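Local coordinates for protein nidogen-1 (Mus musculus, PDB 1GL4) that links basement-membrane components by binding laminin, collagen IV and perlecan, this fragment being an EGF-like module joined to the G2 beta-barrel domain, at residues A[30-35]-A[41-46]; A[114-119]-A[125-130]; A[59-62]-A[67-70]; A[137-142]-A[146-151]; A[186-191]-A[203-208]. All coordinates share one frame; numbering follows the deposited sequence.

Contact 1. Residues A[30-35]-A[41-46]; sequences CRCVAN and RQCVAE
The disulfide between Cys32 and Cys43 is the tight part of this contact: the two SG atoms are 2.0 Å apart and the bridge is twisted to a chi3 of -93°. Both SG atoms stand anti to their own carbonyl carbons, which turns the two sulfurs to each other across the 5.9 Å between Cys32 CA and Cys43 CA. Covalent chemistry thus does here what side-chain packing does in larger domains, as usual in EGF-like modules, which have little hydrophobic core. Toward the far end the contact loosens. Glu46 N donates a nearly straight bond to Asn35 O (3.1 Å, 171° at the hydrogen). The Glu46 side chain, extended beyond CG, runs past Asn35, its CG 3.3 Å from Asn35 O, while the amide and carboxylate stay 3.8 Å apart from Asn35 OD1 to Glu46 OE1 on the solvent side. Asn35 is a glycosylation site, here without sugar. Cys30 is tied to Cys15 by a second disulfide, and Arg41 forms a salt bridge with Glu133. Strand 43-45 pairs with strand 36-38, and Val44, on the side turned from the disulfide, packs on Phe127 of helix 126-130.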
# COMPACT_ATOMS: atom_id res chain seq x y z
N CYS A 30 10.26 -21.51 12.92
CA CYS A 30 10.27 -20.29 13.73
C CYS A 30 8.84 -19.78 13.92
O CYS A 30 7.97 -20.02 13.08
CB CYS A 30 11.08 -19.19 13.04
SG CYS A 30 12.78 -19.60 12.52
N ARG A 31 8.62 -19.05 15.01
CA ARG A 31 7.30 -18.50 15.30
C ARG A 31 7.43 -17.20 16.10
O ARG A 31 8.13 -17.17 17.11
CB ARG A 31 6.47 -19.51 16.09
CG ARG A 31 5.00 -19.17 16.18
CD ARG A 31 4.25 -20.20 17.01
NE ARG A 31 2.81 -19.97 17.00
CZ ARG A 31 1.95 -20.65 17.76
NH1 ARG A 31 2.39 -21.58 18.60
NH2 ARG A 31 0.65 -20.39 17.68
N CYS A 32 6.77 -16.14 15.65
CA CYS A 32 6.83 -14.85 16.35
C CYS A 32 6.23 -14.97 17.75
O CYS A 32 5.23 -15.66 17.95
CB CYS A 32 6.08 -13.76 15.57
SG CYS A 32 6.65 -13.47 13.86
N VAL A 33 6.84 -14.29 18.71
CA VAL A 33 6.36 -14.31 20.08
C VAL A 33 5.14 -13.40 20.24
O VAL A 33 4.83 -12.62 19.35
CB VAL A 33 7.47 -13.86 21.07
CG1 VAL A 33 7.85 -12.41 20.81
CG2 VAL A 33 6.98 -14.03 22.51
N ALA A 34 4.46 -13.52 21.38
CA ALA A 34 3.27 -12.73 21.67
C ALA A 34 3.49 -11.24 21.43
O ALA A 34 4.54 -10.69 21.77
CB ALA A 34 2.82 -12.97 23.11
N ASN A 35 2.48 -10.60 20.84
CA ASN A 35 2.50 -9.17 20.54
C ASN A 35 3.33 -8.78 19.31
O ASN A 35 3.65 -7.60 19.09
CB ASN A 35 2.96 -8.40 21.79
CG ASN A 35 2.13 -8.76 23.01
OD1 ASN A 35 0.90 -8.64 22.99
ND2 ASN A 35 2.79 -9.23 24.06
N ARG A 41 10.41 -16.04 10.69
CA ARG A 41 11.67 -15.60 10.11
C ARG A 41 11.71 -14.07 10.10
O ARG A 41 12.78 -13.47 10.17
CB ARG A 41 11.82 -16.12 8.68
CG ARG A 41 12.18 -17.60 8.57
CD ARG A 41 12.12 -18.07 7.12
NE ARG A 41 12.94 -17.24 6.25
CZ ARG A 41 14.27 -17.29 6.18
NH1 ARG A 41 14.94 -18.16 6.93
NH2 ARG A 41 14.92 -16.48 5.36
N GLN A 42 10.53 -13.46 10.02
CA GLN A 42 10.38 -12.01 10.00
C GLN A 42 9.20 -11.67 10.92
O GLN A 42 8.11 -12.25 10.77
CB GLN A 42 10.08 -11.52 8.58
CG GLN A 42 11.01 -12.04 7.47
CD GLN A 42 12.37 -11.39 7.47
OE1 GLN A 42 12.54 -10.27 7.93
NE2 GLN A 42 13.36 -12.09 6.93
N CYS A 43 9.40 -10.75 11.85
CA CYS A 43 8.34 -10.35 12.78
C CYS A 43 8.35 -8.84 13.04
O CYS A 43 9.42 -8.23 13.04
CB CYS A 43 8.51 -11.07 14.13
SG CYS A 43 8.59 -12.90 14.06
N VAL A 44 7.17 -8.26 13.24
CA VAL A 44 7.05 -6.83 13.55
C VAL A 44 6.06 -6.66 14.70
O VAL A 44 5.13 -7.46 14.85
CB VAL A 44 6.55 -6.01 12.33
CG1 VAL A 44 7.57 -6.09 11.19
CG2 VAL A 44 5.20 -6.51 11.86
N ALA A 45 6.27 -5.64 15.52
CA ALA A 45 5.40 -5.38 16.67
C ALA A 45 4.00 -4.94 16.27
O ALA A 45 3.83 -4.17 15.33
CB ALA A 45 6.03 -4.31 17.56
N GLU A 46 3.00 -5.44 16.99
CA GLU A 46 1.62 -5.08 16.70
C GLU A 46 1.41 -3.58 16.89
O GLU A 46 2.02 -2.97 17.77
CB GLU A 46 0.67 -5.85 17.63
CG GLU A 46 0.80 -7.36 17.54
CD GLU A 46 -0.22 -8.09 18.39
OE1 GLU A 46 -0.39 -7.71 19.57
OE2 GLU A 46 -0.85 -9.04 17.89

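Contact 2. Residues A[114-119]-A[125-130]; sequences WMFAVE and NGFSIT
The end of helix 107-115 meets the start of helix 126-130 here, in a helical connection inside the G2 beta-barrel domain, and Trp114 O and Met115 O take the first two N-H groups of the second helix. Gly126 N donates to Trp114 O at 3.0 Å, and Phe127 N to Met115 O at 2.8 Å. The backbones come very near, with Met115 CA 3.6 Å from Gly126 CA; Gly126, having no side chain, allows this approach and places its CA on the indole. There Gly126 CA lies over the face of the Trp114 six-membered ring, a CH-pi contact 3.6 Å from the ring centroid.

Asn125 is the N-cap of helix 126-130, its OD1 accepting from Ser128 N nearly along the C=O axis. With CG between its backbone N and carbonyl carbon (chi1 57°), the amide also turns ND2 to Ala117 O, 3.1 Å away and in the amide plane, so both ends of the group are held. Glu119 OE2 accepts twice: from Asn125 N at 2.8 Å through its anti lone pair, and from Ser128 OG on the syn side, somewhat out of the carboxylate plane. A carboxylate at this helix N-terminus would probably be favoured by the helix dipole. The Phe116 and Phe127 rings are inclined by only 26° but so offset that they hardly overlap, with Phe116 CE2 3.7 Å from Phe127 CG. Met115 CE reaches the edge of the Phe127 ring, and Trp114 also stacks with Tyr192 of strand 182-195.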
# COMPACT_ATOMS: atom_id res chain seq x y z
N TRP A 114 -2.49 -5.53 0.70
CA TRP A 114 -2.80 -6.94 0.91
C TRP A 114 -1.91 -7.48 2.02
O TRP A 114 -2.36 -8.22 2.90
CB TRP A 114 -2.56 -7.73 -0.39
CG TRP A 114 -2.63 -9.22 -0.23
CD1 TRP A 114 -3.76 -9.98 -0.10
CD2 TRP A 114 -1.53 -10.13 -0.15
NE1 TRP A 114 -3.44 -11.31 0.07
CE2 TRP A 114 -2.07 -11.43 0.04
CE3 TRP A 114 -0.14 -9.98 -0.21
CZ2 TRP A 114 -1.27 -12.57 0.17
CZ3 TRP A 114 0.67 -11.12 -0.08
CH2 TRP A 114 0.10 -12.39 0.10
N MET A 115 -0.64 -7.10 2.00
CA MET A 115 0.33 -7.54 3.00
C MET A 115 -0.06 -7.15 4.43
O MET A 115 0.13 -7.94 5.36
CB MET A 115 1.71 -6.96 2.72
CG MET A 115 2.46 -7.53 1.52
SD MET A 115 4.07 -6.72 1.31
CE MET A 115 4.89 -7.21 2.80
N PHE A 116 -0.58 -5.94 4.60
CA PHE A 116 -0.93 -5.45 5.93
C PHE A 116 -2.41 -5.16 6.22
O PHE A 116 -2.72 -4.34 7.08
CB PHE A 116 -0.09 -4.20 6.25
CG PHE A 116 1.39 -4.45 6.24
CD1 PHE A 116 2.19 -3.99 5.21
CD2 PHE A 116 1.98 -5.19 7.26
CE1 PHE A 116 3.57 -4.25 5.19
CE2 PHE A 116 3.35 -5.46 7.25
CZ PHE A 116 4.14 -4.99 6.21
N ALA A 117 -3.31 -5.84 5.52
CA ALA A 117 -4.75 -5.64 5.72
C ALA A 117 -5.16 -5.95 7.16
O ALA A 117 -4.50 -6.73 7.84
CB ALA A 117 -5.54 -6.53 4.76
N VAL A 118 -6.24 -5.33 7.62
CA VAL A 118 -6.72 -5.58 8.98
C VAL A 118 -7.22 -7.02 9.02
O VAL A 118 -8.07 -7.41 8.22
CB VAL A 118 -7.88 -4.64 9.36
CG1 VAL A 118 -8.42 -5.01 10.75
CG2 VAL A 118 -7.40 -3.19 9.34
N GLU A 119 -6.67 -7.81 9.94
CA GLU A 119 -7.04 -9.22 10.06
C GLU A 119 -8.34 -9.41 10.85
O GLU A 119 -8.49 -8.91 11.96
CB GLU A 119 -5.88 -9.99 10.72
CG GLU A 119 -4.57 -9.90 9.92
CD GLU A 119 -3.40 -10.68 10.53
OE1 GLU A 119 -3.11 -10.50 11.73
OE2 GLU A 119 -2.76 -11.46 9.79
N ASN A 125 -3.22 -11.76 7.08
CA ASN A 125 -2.90 -10.88 5.96
C ASN A 125 -1.62 -11.38 5.28
O ASN A 125 -1.03 -12.36 5.73
CB ASN A 125 -2.72 -9.41 6.40
CG ASN A 125 -1.67 -9.23 7.48
OD1 ASN A 125 -0.70 -9.98 7.56
ND2 ASN A 125 -1.84 -8.19 8.30
N GLY A 126 -1.20 -10.71 4.21
CA GLY A 126 -0.02 -11.13 3.48
C GLY A 126 1.27 -11.27 4.28
O GLY A 126 2.06 -12.19 4.03
N PHE A 127 1.51 -10.35 5.21
CA PHE A 127 2.73 -10.42 6.01
C PHE A 127 2.74 -11.61 6.95
O PHE A 127 3.77 -12.26 7.12
CB PHE A 127 2.94 -9.13 6.81
CG PHE A 127 4.31 -9.04 7.42
CD1 PHE A 127 5.42 -8.82 6.61
CD2 PHE A 127 4.50 -9.25 8.78
CE1 PHE A 127 6.71 -8.81 7.15
CE2 PHE A 127 5.78 -9.24 9.34
CZ PHE A 127 6.89 -9.02 8.52
N SER A 128 1.60 -11.89 7.58
CA SER A 128 1.51 -13.02 8.49
C SER A 128 1.82 -14.32 7.74
O SER A 128 2.51 -15.20 8.27
CB SER A 128 0.12 -13.10 9.13
OG SER A 128 -0.06 -12.07 10.10
N ILE A 129 1.34 -14.43 6.51
CA ILE A 129 1.57 -15.64 5.71
C ILE A 129 2.98 -15.78 5.12
O ILE A 129 3.56 -16.86 5.17
CB ILE A 129 0.55 -15.71 4.54
CG1 ILE A 129 -0.87 -15.85 5.08
CG2 ILE A 129 0.89 -16.90 3.62
CD1 ILE A 129 -1.95 -15.64 4.03
N THR A 130 3.52 -14.69 4.57
CA THR A 130 4.84 -14.73 3.92
C THR A 130 6.03 -14.09 4.63
O THR A 130 7.18 -14.32 4.25
CB THR A 130 4.79 -14.06 2.53
OG1 THR A 130 4.71 -12.64 2.71
CG2 THR A 130 3.58 -14.53 1.73

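Contact 3. Residues A[59-62]-A[67-70]; sequences RIFV and VPVV
Val69 N donates to Ile60 O at 2.9 Å, the shorter of two backbone bonds that join these strands; its partner runs from Ile60 N to Val69 O at 3.0 Å. Ile60 and Val69 are therefore an antiparallel hydrogen-bonded pair, next to the non-hydrogen-bonded pair Arg59 and Val70, at the turn end of the beta hairpin formed by strands 49-62 and 69-81 of the G2 barrel. Beyond Val69 the direct pairing gives way to a bridging water, which donates to Val67 O and accepts from Val62 N, so the chains splay apart toward the turn while still being joined.

Pro68 fills the outer surface of this end. Its CB sits over the centre of the Phe61 ring in a CH-pi contact, 3.7 Å from the centroid and only 2° off the normal, while CD comes to 3.5 Å from Phe61 CE2. Phe61 holds CG anti to its carbonyl carbon (chi1 -64°), which lays the ring alongside the proline, the two side chains pointing the same way. Arg59 meets the same proline chiefly at CG: its chain is extended from CG to NE, and Pro68 CG stands over one face of the guanidinium toward its rim. Arg59 NE also has Glu171 as a long, weak ion-pair partner.

On the face that carries Ile60 and Val69, Ile60 packs on Leu102 and Val174, and Val69 on Thr97 of helix 96-99. There the two strands meet through valine methyls, Val62 CG2 lying 4.5 Å from Val69 CG2.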
# COMPACT_ATOMS: atom_id res chain seq x y z
N ARG A 59 9.65 -0.23 -18.85
CA ARG A 59 9.79 -0.11 -20.30
C ARG A 59 8.33 -0.19 -20.73
O ARG A 59 7.80 -1.29 -20.94
CB ARG A 59 10.59 -1.30 -20.86
CG ARG A 59 10.76 -1.29 -22.38
CD ARG A 59 11.44 -2.58 -22.84
NE ARG A 59 11.45 -2.72 -24.30
CZ ARG A 59 12.18 -1.98 -25.12
NH1 ARG A 59 12.98 -1.04 -24.64
NH2 ARG A 59 12.12 -2.19 -26.43
N ILE A 60 7.69 0.96 -20.86
CA ILE A 60 6.27 1.01 -21.19
C ILE A 60 5.86 1.78 -22.44
O ILE A 60 6.16 2.96 -22.58
CB ILE A 60 5.49 1.58 -19.99
CG1 ILE A 60 5.72 0.70 -18.75
CG2 ILE A 60 4.00 1.65 -20.31
CD1 ILE A 60 5.18 1.27 -17.47
N PHE A 61 5.14 1.10 -23.33
CA PHE A 61 4.63 1.73 -24.54
C PHE A 61 3.28 2.36 -24.18
O PHE A 61 2.41 1.69 -23.62
CB PHE A 61 4.40 0.69 -25.65
CG PHE A 61 5.66 -0.00 -26.13
CD1 PHE A 61 6.19 -1.08 -25.42
CD2 PHE A 61 6.30 0.41 -27.29
CE1 PHE A 61 7.34 -1.74 -25.87
CE2 PHE A 61 7.45 -0.24 -27.75
CZ PHE A 61 7.97 -1.32 -27.04
N VAL A 62 3.09 3.64 -24.49
CA VAL A 62 1.84 4.33 -24.20
C VAL A 62 0.97 4.47 -25.45
O VAL A 62 1.46 4.90 -26.51
CB VAL A 62 2.09 5.75 -23.62
CG1 VAL A 62 0.75 6.44 -23.34
CG2 VAL A 62 2.91 5.66 -22.34
N VAL A 67 7.68 3.50 -29.63
CA VAL A 67 8.88 3.73 -28.84
C VAL A 67 8.43 3.79 -27.38
O VAL A 67 7.53 4.55 -27.02
CB VAL A 67 9.56 5.06 -29.21
CG1 VAL A 67 10.75 5.32 -28.29
CG2 VAL A 67 10.01 5.01 -30.67
N PRO A 68 9.04 2.98 -26.51
CA PRO A 68 8.62 2.99 -25.11
C PRO A 68 9.28 4.04 -24.23
O PRO A 68 10.36 4.56 -24.55
CB PRO A 68 8.97 1.58 -24.66
CG PRO A 68 10.30 1.37 -25.34
CD PRO A 68 10.05 1.93 -26.75
N VAL A 69 8.62 4.37 -23.13
CA VAL A 69 9.17 5.30 -22.16
C VAL A 69 9.96 4.38 -21.23
O VAL A 69 9.43 3.37 -20.75
CB VAL A 69 8.07 6.02 -21.35
CG1 VAL A 69 8.69 6.89 -20.26
CG2 VAL A 69 7.21 6.86 -22.29
N VAL A 70 11.21 4.72 -20.98
CA VAL A 70 12.06 3.89 -20.14
C VAL A 70 12.57 4.65 -18.93
O VAL A 70 13.03 5.78 -19.04
CB VAL A 70 13.28 3.36 -20.94
CG1 VAL A 70 14.15 2.47 -20.06
CG2 VAL A 70 12.80 2.60 -22.16
O HOH W 1 5.46 5.25 -25.19

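Contact 4. Residues A[137-142]-A[146-151]; sequences QAEVTF and PGKLVL
Glu139 and Lys148 cross obliquely on the outer face of this hairpin, and Lys148 NZ meets Glu139 OE2 at 3.1 Å in a salt bridge. The ammonium comes from above the carboxylate plane, 47° out of it. Lys148 CG lies between the backbone N and carbonyl carbon (chi1 62°), and from there the extended chain carries NZ diagonally across the strands to the glutamate. Beside it Val150 runs alongside Glu139, pointing the same way, with CG2 4.2 Å from Glu139 CG.

The opposite face is apolar. Val140 slants across Leu149, and Val140 CG1 presses on Leu149 CB at 3.5 Å, tighter than usual for two carbons; Ala138 CB touches Leu151 CD2 at 3.9 Å. Between the two faces runs the antiparallel ladder of the hairpin of strands 133-142 and 149-156. Ala138 pairs with Leu151 and Val140 with Leu149 through two hydrogen bonds each, the straightest from Ala138 N to Leu151 O (178°). At the turn, a water accepts from Phe142 N and lies 2.6 Å from Gly147 O.

Arg228 of the neighbouring strand 221-232 also forms a salt bridge with Glu139 OE2 and donates to Thr141 OG1. The carboxylate oxygen is thus shared by Lys148 of the partner segment and Arg228 of strand 221-232, which would probably favour its ionised form and joins the hairpin to strand 221-232 by charge on the outer face.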
# COMPACT_ATOMS: atom_id res chain seq x y z
N GLN A 137 3.96 -12.22 -9.47
CA GLN A 137 3.94 -12.12 -10.93
C GLN A 137 2.53 -11.65 -11.26
O GLN A 137 1.57 -12.33 -10.92
CB GLN A 137 4.15 -13.49 -11.59
CG GLN A 137 5.45 -14.21 -11.26
CD GLN A 137 5.49 -15.61 -11.85
OE1 GLN A 137 5.57 -15.78 -13.07
NE2 GLN A 137 5.40 -16.63 -10.99
N ALA A 138 2.40 -10.50 -11.92
CA ALA A 138 1.07 -10.00 -12.27
C ALA A 138 0.97 -9.53 -13.72
O ALA A 138 1.95 -9.13 -14.34
CB ALA A 138 0.68 -8.86 -11.33
N GLU A 139 -0.25 -9.59 -14.25
CA GLU A 139 -0.52 -9.14 -15.61
C GLU A 139 -1.84 -8.40 -15.62
O GLU A 139 -2.75 -8.73 -14.86
CB GLU A 139 -0.62 -10.33 -16.57
CG GLU A 139 0.67 -11.08 -16.82
CD GLU A 139 0.52 -12.13 -17.90
OE1 GLU A 139 1.50 -12.85 -18.17
OE2 GLU A 139 -0.58 -12.23 -18.49
N VAL A 140 -1.94 -7.37 -16.46
CA VAL A 140 -3.17 -6.62 -16.57
C VAL A 140 -3.52 -6.39 -18.04
O VAL A 140 -2.68 -5.94 -18.83
CB VAL A 140 -3.09 -5.26 -15.83
CG1 VAL A 140 -1.99 -4.40 -16.42
CG2 VAL A 140 -4.42 -4.54 -15.91
N THR A 141 -4.74 -6.73 -18.41
CA THR A 141 -5.22 -6.55 -19.77
C THR A 141 -6.30 -5.47 -19.72
O THR A 141 -7.21 -5.55 -18.90
CB THR A 141 -5.87 -7.84 -20.33
OG1 THR A 141 -4.91 -8.90 -20.34
CG2 THR A 141 -6.36 -7.60 -21.76
N PHE A 142 -6.17 -4.46 -20.58
CA PHE A 142 -7.17 -3.39 -20.65
C PHE A 142 -8.08 -3.81 -21.80
O PHE A 142 -7.67 -3.82 -22.97
CB PHE A 142 -6.51 -2.04 -20.96
CG PHE A 142 -5.59 -1.54 -19.87
CD1 PHE A 142 -4.34 -2.12 -19.68
CD2 PHE A 142 -5.98 -0.49 -19.05
CE1 PHE A 142 -3.48 -1.65 -18.67
CE2 PHE A 142 -5.13 -0.02 -18.04
CZ PHE A 142 -3.87 -0.60 -17.85
N PRO A 146 -4.79 -3.07 -27.32
CA PRO A 146 -3.70 -3.98 -27.69
C PRO A 146 -2.68 -4.33 -26.60
O PRO A 146 -2.31 -3.49 -25.79
CB PRO A 146 -3.02 -3.25 -28.85
CG PRO A 146 -4.03 -2.24 -29.31
CD PRO A 146 -4.65 -1.79 -28.04
N GLY A 147 -2.23 -5.58 -26.62
CA GLY A 147 -1.23 -6.05 -25.68
C GLY A 147 -1.64 -6.13 -24.22
O GLY A 147 -2.81 -6.32 -23.90
N LYS A 148 -0.65 -5.99 -23.34
CA LYS A 148 -0.89 -6.06 -21.90
C LYS A 148 0.32 -5.54 -21.14
O LYS A 148 1.38 -5.30 -21.73
CB LYS A 148 -1.16 -7.51 -21.49
CG LYS A 148 0.01 -8.45 -21.75
CD LYS A 148 -0.35 -9.89 -21.39
CE LYS A 148 0.80 -10.85 -21.69
NZ LYS A 148 0.41 -12.26 -21.38
N LEU A 149 0.16 -5.34 -19.84
CA LEU A 149 1.28 -4.89 -19.02
C LEU A 149 1.66 -6.02 -18.07
O LEU A 149 0.80 -6.63 -17.43
CB LEU A 149 0.90 -3.65 -18.21
CG LEU A 149 2.05 -3.12 -17.34
CD1 LEU A 149 3.14 -2.52 -18.24
CD2 LEU A 149 1.54 -2.07 -16.38
N VAL A 150 2.96 -6.30 -17.98
CA VAL A 150 3.47 -7.34 -17.11
C VAL A 150 4.24 -6.73 -15.94
O VAL A 150 5.08 -5.86 -16.13
CB VAL A 150 4.41 -8.31 -17.86
CG1 VAL A 150 5.04 -9.29 -16.89
CG2 VAL A 150 3.63 -9.06 -18.93
N LEU A 151 3.94 -7.21 -14.74
CA LEU A 151 4.59 -6.72 -13.53
C LEU A 151 5.26 -7.85 -12.75
O LEU A 151 4.69 -8.94 -12.62
CB LEU A 151 3.55 -6.03 -12.63
CG LEU A 151 3.94 -5.64 -11.20
CD1 LEU A 151 2.99 -4.57 -10.70
CD2 LEU A 151 3.91 -6.86 -10.27
O HOH W 2 -4.59 -4.61 -23.03

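Contact 5. Residues A[186-191]-A[203-208]; sequences EPYTEL and STREYT
This is a side-chain contact between strands 182-195 and 198-210 of the G2 barrel where they stand apart, built on a stacked arginine and tyrosine and a salt bridge. The short segments run antiparallel with axes 8.5 Å apart at closest approach, too wide for direct backbone pairing, and Arg205, Tyr188, Glu190 and waters lie between them.

The Arg205 guanidinium lies flat on the Tyr188 ring, the planes only 3° apart and the centres 3.9 Å apart. Arg205 NE stands over the centre of the ring, while CD packs on the same face, 3.5 Å from Tyr188 CG, so a cation-pi and a CH-pi contact share one ring face. The arginine chain bends at chi3 (-79°), which swings the group down over the ring. Glu190 crosses it at about a right angle: OE2 receives Arg205 NH1 at 3.0 Å, from above the carboxylate plane, with the carboxylate and guanidinium planes 88° apart. NH1 also donates to Ser203 OG at 2.8 Å, and with the stack these two bonds limit rotation of the group. A water in the guanidinium plane accepts from Arg205 NH2 and donates to Glu190 OE2, closing a small polar ring. Glu190 OE1 is hydrogen-bonded to Tyr192 OH, which gives the carboxylate a second partner.

Two further waters link the strands, one from Ser203 OG to Thr189 O, the other from Glu206 O to Glu186 N. On their other edges the strands hydrogen-bond to 248-261 and 221-232, and the contact belongs to the splayed part of a long antiparallel hairpin in a beta-barrel.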
# COMPACT_ATOMS: atom_id res chain seq x y z
N GLU A 186 -13.78 2.89 -7.51
CA GLU A 186 -14.78 2.62 -6.47
C GLU A 186 -14.36 1.41 -5.63
O GLU A 186 -13.52 0.62 -6.04
CB GLU A 186 -16.13 2.31 -7.11
CG GLU A 186 -16.81 3.48 -7.80
CD GLU A 186 -17.72 4.24 -6.85
OE1 GLU A 186 -17.21 4.80 -5.86
OE2 GLU A 186 -18.95 4.25 -7.10
N PRO A 187 -14.96 1.25 -4.43
CA PRO A 187 -14.64 0.12 -3.55
C PRO A 187 -14.87 -1.22 -4.27
O PRO A 187 -15.74 -1.31 -5.15
CB PRO A 187 -15.60 0.32 -2.38
CG PRO A 187 -15.66 1.82 -2.27
CD PRO A 187 -15.81 2.23 -3.73
N TYR A 188 -14.11 -2.24 -3.89
CA TYR A 188 -14.23 -3.56 -4.51
C TYR A 188 -13.71 -4.67 -3.59
O TYR A 188 -13.07 -4.40 -2.58
CB TYR A 188 -13.46 -3.59 -5.84
CG TYR A 188 -11.95 -3.40 -5.69
CD1 TYR A 188 -11.10 -4.49 -5.48
CD2 TYR A 188 -11.39 -2.12 -5.75
CE1 TYR A 188 -9.72 -4.31 -5.32
CE2 TYR A 188 -10.00 -1.93 -5.59
CZ TYR A 188 -9.17 -3.03 -5.39
OH TYR A 188 -7.81 -2.86 -5.27
N THR A 189 -13.99 -5.91 -3.97
CA THR A 189 -13.53 -7.07 -3.21
C THR A 189 -12.76 -7.97 -4.18
O THR A 189 -13.04 -7.97 -5.38
CB THR A 189 -14.71 -7.88 -2.60
OG1 THR A 189 -15.54 -8.37 -3.66
CG2 THR A 189 -15.54 -7.00 -1.67
N GLU A 190 -11.80 -8.73 -3.65
CA GLU A 190 -10.99 -9.65 -4.45
C GLU A 190 -10.85 -10.96 -3.71
O GLU A 190 -10.71 -10.97 -2.48
CB GLU A 190 -9.57 -9.12 -4.66
CG GLU A 190 -9.38 -8.00 -5.64
CD GLU A 190 -7.90 -7.74 -5.88
OE1 GLU A 190 -7.19 -7.49 -4.88
OE2 GLU A 190 -7.46 -7.79 -7.05
N LEU A 191 -10.85 -12.07 -4.44
CA LEU A 191 -10.69 -13.38 -3.82
C LEU A 191 -9.28 -13.91 -4.05
O LEU A 191 -8.79 -13.95 -5.18
CB LEU A 191 -11.72 -14.37 -4.36
CG LEU A 191 -13.19 -14.00 -4.08
CD1 LEU A 191 -14.11 -15.07 -4.64
CD2 LEU A 191 -13.40 -13.85 -2.58
N SER A 203 -9.31 -10.70 -11.25
CA SER A 203 -10.40 -9.76 -11.03
C SER A 203 -10.59 -8.81 -12.21
O SER A 203 -9.63 -8.26 -12.74
CB SER A 203 -10.12 -8.95 -9.75
OG SER A 203 -11.03 -7.87 -9.60
N THR A 204 -11.85 -8.63 -12.61
CA THR A 204 -12.20 -7.74 -13.70
C THR A 204 -12.94 -6.56 -13.07
O THR A 204 -13.98 -6.75 -12.45
CB THR A 204 -13.11 -8.44 -14.73
OG1 THR A 204 -12.44 -9.60 -15.25
CG2 THR A 204 -13.45 -7.50 -15.89
N ARG A 205 -12.38 -5.36 -13.20
CA ARG A 205 -12.97 -4.16 -12.61
C ARG A 205 -13.02 -2.98 -13.58
O ARG A 205 -12.41 -3.01 -14.65
CB ARG A 205 -12.16 -3.72 -11.38
CG ARG A 205 -11.92 -4.80 -10.35
CD ARG A 205 -11.45 -4.19 -9.02
NE ARG A 205 -10.04 -3.82 -9.00
CZ ARG A 205 -9.03 -4.67 -8.82
NH1 ARG A 205 -9.28 -5.97 -8.64
NH2 ARG A 205 -7.78 -4.23 -8.76
N GLU A 206 -13.74 -1.94 -13.20
CA GLU A 206 -13.83 -0.75 -14.04
C GLU A 206 -13.25 0.45 -13.29
O GLU A 206 -13.15 0.44 -12.06
CB GLU A 206 -15.29 -0.48 -14.43
CG GLU A 206 -16.15 0.06 -13.30
CD GLU A 206 -17.52 0.53 -13.77
OE1 GLU A 206 -18.21 1.22 -12.98
OE2 GLU A 206 -17.92 0.22 -14.91
N TYR A 207 -12.85 1.47 -14.05
CA TYR A 207 -12.31 2.69 -13.47
C TYR A 207 -12.81 3.85 -14.33
O TYR A 207 -13.14 3.67 -15.51
CB TYR A 207 -10.78 2.64 -13.44
CG TYR A 207 -10.11 2.45 -14.78
CD1 TYR A 207 -9.69 3.54 -15.53
CD2 TYR A 207 -9.90 1.17 -15.30
CE1 TYR A 207 -9.08 3.37 -16.78
CE2 TYR A 207 -9.29 0.99 -16.55
CZ TYR A 207 -8.89 2.09 -17.28
OH TYR A 207 -8.33 1.93 -18.53
N THR A 208 -12.90 5.03 -13.73
CA THR A 208 -13.40 6.19 -14.44
C THR A 208 -12.33 7.23 -14.71
O THR A 208 -11.52 7.53 -13.83
CB THR A 208 -14.53 6.87 -13.65
OG1 THR A 208 -15.60 5.94 -13.46
CG2 THR A 208 -15.05 8.11 -14.40
O HOH W 3 -14.54 1.96 -10.22
O HOH W 4 -13.13 -8.67 -8.06
O HOH W 5 -5.42 -6.15 -7.84

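Overall arrangement
Contact 1 lies in the EGF-like module and the other four in the G2 barrel. Contacts 1 and 2 meet where the domains join: Val44 CG2 touches Phe127 CE2 at 3.8 Å, their centres being about 13 Å apart. Away from that junction, contact 3 touches contact 4 through Ile60 CG1 and Leu149 CD1 (4.2 Å), and contact 4 touches contact 5 through Phe142 CD2 and Tyr207 OH (3.4 Å). Contacts 1 and 3 are farthest apart, with centres about 42 Å apart. Contact 2 comes near perlecan-binding residues, the Phe116 side chain being about 9 Å from that of Tyr79. The zinc ion, held by Asp159, His161 and His163, is about 12 Å from the Gln42 side chain of contact 1.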